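Local atomic coordinates of EmGH1 (Erythrobacter marinus, PDB entry 5Z87), a protein that probably hydrolyses beta-glucosidic bonds as a member of glycosyl hydrolase family 3, and carries bound magnesium. Residues I335-R339 and L363-V369. Numbering follows the deposited sequence.
Sequences IMGLR and LLEERYV
Leu-338 drives its CD2 methyl against residues 368 and 369 of helix 366-382, meeting Tyr-368 CB at 3.6 Å. The same methyl lies 4.0 Å from Leu-364 CD2 and also touches the side chain of Val-369, so a single branch fills the angle between the loop residue Leu-364 and the helix. With CG anti to the backbone N (chi1 -165°), Leu-338 extends across the interface; Leu-355 of helix 355-360 packs against both leucines on this mainly apolar, more buried side.

Toward solvent the packing changes character. Arg-339 sets its CD over one face of the Tyr-368 ring: CD stands 3.5 Å from the ring centroid, 17° off the normal, a CH-pi contact displaced toward CE2. The guanidinium does not stack in turn, since its plane is tilted 54° from the ring and Tyr-368 CZ lies at its edge. The same Arg-339 CD also touches Leu-364 CD1 at 4.0 Å. On the opposite side of the ring, near its CE2 rim, lies the guanidinium of Arg-367, whose position is less certain. Ile-335 adds a lighter contact at the far end, its CD1 3.6 Å from Leu-363 O. A water bound to Tyr-368 O at 2.9 Å reaches Leu-338 O only weakly.

Away from the ligand pocket, helix 330-340 thus packs against the loop residues Leu-363 and Leu-364 and the N-terminal part of helix 366-382, on the periphery of the N-terminal TIM-barrel-type domain of family 3 glycosidases.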
ATOM      1  N   ILE A 335     -21.781 -20.249  12.127  1.00 23.26           N
ATOM      2  CA  ILE A 335     -21.402 -21.512  11.493  1.00 17.03           C
ATOM      3  C   ILE A 335     -20.065 -21.377  10.773  1.00 25.61           C
ATOM      4  O   ILE A 335     -19.198 -22.255  10.873  1.00 21.72           O
ATOM      5  CB  ILE A 335     -22.504 -21.996  10.536  1.00 20.27           C
ATOM      6  CG1 ILE A 335     -23.758 -22.382  11.317  1.00 25.53           C
ATOM      7  CG2 ILE A 335     -22.005 -23.204   9.727  1.00 26.38           C
ATOM      8  CD1 ILE A 335     -24.922 -22.822  10.426  1.00 25.89           C
ATOM      9  N   MET A 336     -19.880 -20.283  10.024  1.00 20.78           N
ATOM     10  CA  MET A 336     -18.612 -20.069   9.323  1.00 20.93           C
ATOM     11  C   MET A 336     -17.438 -19.997  10.296  1.00 21.14           C
ATOM     12  O   MET A 336     -16.411 -20.656  10.093  1.00 21.66           O
ATOM     13  CB  MET A 336     -18.685 -18.797   8.483  1.00 20.91           C
ATOM     14  CG  MET A 336     -19.498 -18.950   7.220  1.00 29.82           C
ATOM     15  SD  MET A 336     -19.452 -17.442   6.222  1.00 28.70           S
ATOM     16  CE  MET A 336     -20.570 -17.906   4.897  1.00 25.59           C
ATOM     17  N   GLY A 337     -17.567 -19.194  11.363  1.00 18.70           N
ATOM     18  CA  GLY A 337     -16.478 -19.091  12.326  1.00 17.97           C
ATOM     19  C   GLY A 337     -16.128 -20.418  12.986  1.00 22.51           C
ATOM     20  O   GLY A 337     -14.949 -20.771  13.123  1.00 21.90           O
ATOM     21  N   LEU A 338     -17.142 -21.169  13.415  1.00 20.03           N
ATOM     22  CA  LEU A 338     -16.874 -22.424  14.113  1.00 23.93           C
ATOM     23  C   LEU A 338     -16.228 -23.452  13.186  1.00 19.04           C
ATOM     24  O   LEU A 338     -15.227 -24.087  13.548  1.00 20.08           O
ATOM     25  CB  LEU A 338     -18.171 -22.965  14.717  1.00 22.78           C
ATOM     26  CG  LEU A 338     -17.978 -24.063  15.750  1.00 26.88           C
ATOM     27  CD1 LEU A 338     -17.398 -23.466  17.011  1.00 19.09           C
ATOM     28  CD2 LEU A 338     -19.319 -24.759  16.021  1.00 26.64           C
ATOM     29  N   ARG A 339     -16.771 -23.616  11.972  1.00 23.63           N
ATOM     30  CA  ARG A 339     -16.176 -24.584  11.050  1.00 22.04           C
ATOM     31  C   ARG A 339     -14.811 -24.129  10.569  1.00 25.77           C
ATOM     32  O   ARG A 339     -13.935 -24.968  10.310  1.00 23.30           O
ATOM     33  CB  ARG A 339     -17.078 -24.831   9.846  1.00 22.52           C
ATOM     34  CG  ARG A 339     -18.546 -24.899  10.164  1.00 34.26           C
ATOM     35  CD  ARG A 339     -19.124 -26.261   9.977  1.00 37.63           C
ATOM     36  NE  ARG A 339     -18.818 -26.804   8.667  1.00 43.48           N
ATOM     37  CZ  ARG A 339     -19.514 -26.533   7.573  1.00 54.55           C
ATOM     38  NH1 ARG A 339     -19.163 -27.082   6.413  1.00 54.77           N
ATOM     39  NH2 ARG A 339     -20.557 -25.718   7.645  1.00 52.00           N
ATOM     40  N   LEU A 363     -28.846 -27.797  11.267  1.00 36.05           N
ATOM     41  CA  LEU A 363     -28.067 -26.927  10.398  1.00 32.53           C
ATOM     42  C   LEU A 363     -26.576 -26.950  10.707  1.00 32.20           C
ATOM     43  O   LEU A 363     -25.814 -26.254  10.029  1.00 28.01           O
ATOM     44  CB  LEU A 363     -28.599 -25.495  10.495  1.00 27.03           C
ATOM     45  CG  LEU A 363     -30.116 -25.455  10.332  1.00 33.82           C
ATOM     46  CD1 LEU A 363     -30.706 -24.141  10.823  1.00 25.75           C
ATOM     47  CD2 LEU A 363     -30.471 -25.712   8.877  1.00 26.44           C
ATOM     48  N   LEU A 364     -26.144 -27.729  11.703  1.00 29.39           N
ATOM     49  CA  LEU A 364     -24.754 -27.738  12.145  1.00 28.27           C
ATOM     50  C   LEU A 364     -24.455 -29.066  12.827  1.00 27.11           C
ATOM     51  O   LEU A 364     -25.244 -29.528  13.654  1.00 30.89           O
ATOM     52  CB  LEU A 364     -24.482 -26.571  13.107  1.00 21.62           C
ATOM     53  CG  LEU A 364     -23.108 -26.467  13.785  1.00 33.40           C
ATOM     54  CD1 LEU A 364     -21.970 -26.323  12.770  1.00 23.17           C
ATOM     55  CD2 LEU A 364     -23.092 -25.293  14.763  1.00 27.56           C
ATOM     56  N   GLU A 365     -23.316 -29.668  12.500  1.00 30.92           N
ATOM     57  CA  GLU A 365     -22.935 -30.946  13.093  1.00 29.80           C
ATOM     58  C   GLU A 365     -22.396 -30.745  14.505  1.00 32.24           C
ATOM     59  O   GLU A 365     -21.545 -29.877  14.741  1.00 30.63           O
ATOM     60  CB  GLU A 365     -21.890 -31.650  12.228  1.00 31.14           C
ATOM     61  CG  GLU A 365     -22.443 -32.203  10.921  1.00 40.94           C
ATOM     62  CD  GLU A 365     -21.433 -32.129   9.792  1.00 53.11           C
ATOM     63  OE1 GLU A 365     -20.607 -33.063   9.673  1.00 56.35           O
ATOM     64  OE2 GLU A 365     -21.462 -31.134   9.028  1.00 64.73           O
ATOM     65  N   GLU A 366     -22.873 -31.574  15.437  1.00 28.29           N
ATOM     66  CA  GLU A 366     -22.498 -31.414  16.840  1.00 31.92           C
ATOM     67  C   GLU A 366     -20.994 -31.569  17.037  1.00 29.25           C
ATOM     68  O   GLU A 366     -20.427 -30.972  17.959  1.00 25.98           O
ATOM     69  CB  GLU A 366     -23.280 -32.413  17.707  1.00 27.96           C
ATOM     70  CG  GLU A 366     -22.629 -32.788  19.036  1.00 38.28           C
ATOM     71  CD  GLU A 366     -23.642 -33.264  20.077  1.00 47.01           C
ATOM     72  OE1 GLU A 366     -24.838 -33.411  19.732  1.00 42.72           O
ATOM     73  OE2 GLU A 366     -23.238 -33.475  21.247  1.00 41.47           O
ATOM     74  N   ARG A 367     -20.326 -32.320  16.155  1.00 21.08           N
ATOM     75  CA  ARG A 367     -18.899 -32.556  16.321  1.00 25.05           C
ATOM     76  C   ARG A 367     -18.072 -31.265  16.286  1.00 29.95           C
ATOM     77  O   ARG A 367     -16.962 -31.249  16.826  1.00 30.18           O
ATOM     78  CB  ARG A 367     -18.407 -33.541  15.256  1.00 28.33           C
ATOM     79  CG  ARG A 367     -18.222 -32.952  13.863  1.00 36.63           C
ATOM     80  CD  ARG A 367     -17.558 -33.963  12.934  1.00 44.43           C
ATOM     81  NE  ARG A 367     -16.733 -33.336  11.900  1.00 50.72           N
ATOM     82  CZ  ARG A 367     -17.159 -33.066  10.671  1.00 54.96           C
ATOM     83  NH1 ARG A 367     -16.343 -32.497   9.794  1.00 57.88           N
ATOM     84  NH2 ARG A 367     -18.405 -33.361  10.322  1.00 58.55           N
ATOM     85  N   TYR A 368     -18.585 -30.184  15.679  1.00 27.24           N
ATOM     86  CA  TYR A 368     -17.861 -28.910  15.699  1.00 27.81           C
ATOM     87  C   TYR A 368     -17.931 -28.260  17.079  1.00 25.98           C
ATOM     88  O   TYR A 368     -16.950 -27.670  17.548  1.00 23.71           O
ATOM     89  CB  TYR A 368     -18.417 -27.971  14.618  1.00 22.50           C
ATOM     90  CG  TYR A 368     -17.996 -28.386  13.224  1.00 31.76           C
ATOM     91  CD1 TYR A 368     -16.703 -28.146  12.768  1.00 26.23           C
ATOM     92  CD2 TYR A 368     -18.881 -29.035  12.369  1.00 36.20           C
ATOM     93  CE1 TYR A 368     -16.302 -28.529  11.505  1.00 26.11           C
ATOM     94  CE2 TYR A 368     -18.481 -29.425  11.094  1.00 38.73           C
ATOM     95  CZ  TYR A 368     -17.188 -29.168  10.675  1.00 31.12           C
ATOM     96  OH  TYR A 368     -16.776 -29.554   9.423  1.00 32.54           O
ATOM     97  N   VAL A 369     -19.082 -28.363  17.746  1.00 26.46           N
ATOM     98  CA  VAL A 369     -19.178 -27.899  19.123  1.00 26.44           C
ATOM     99  C   VAL A 369     -18.211 -28.671  20.005  1.00 25.35           C
ATOM    100  O   VAL A 369     -17.502 -28.087  20.833  1.00 27.64           O
ATOM    101  CB  VAL A 369     -20.626 -28.011  19.622  1.00 26.57           C
ATOM    102  CG1 VAL A 369     -20.700 -27.657  21.090  1.00 22.09           C
ATOM    103  CG2 VAL A 369     -21.520 -27.085  18.814  1.00 21.91           C
TER
HETATM  104  O   HOH W   1     -14.903 -26.598  15.837  1.00 26.73           O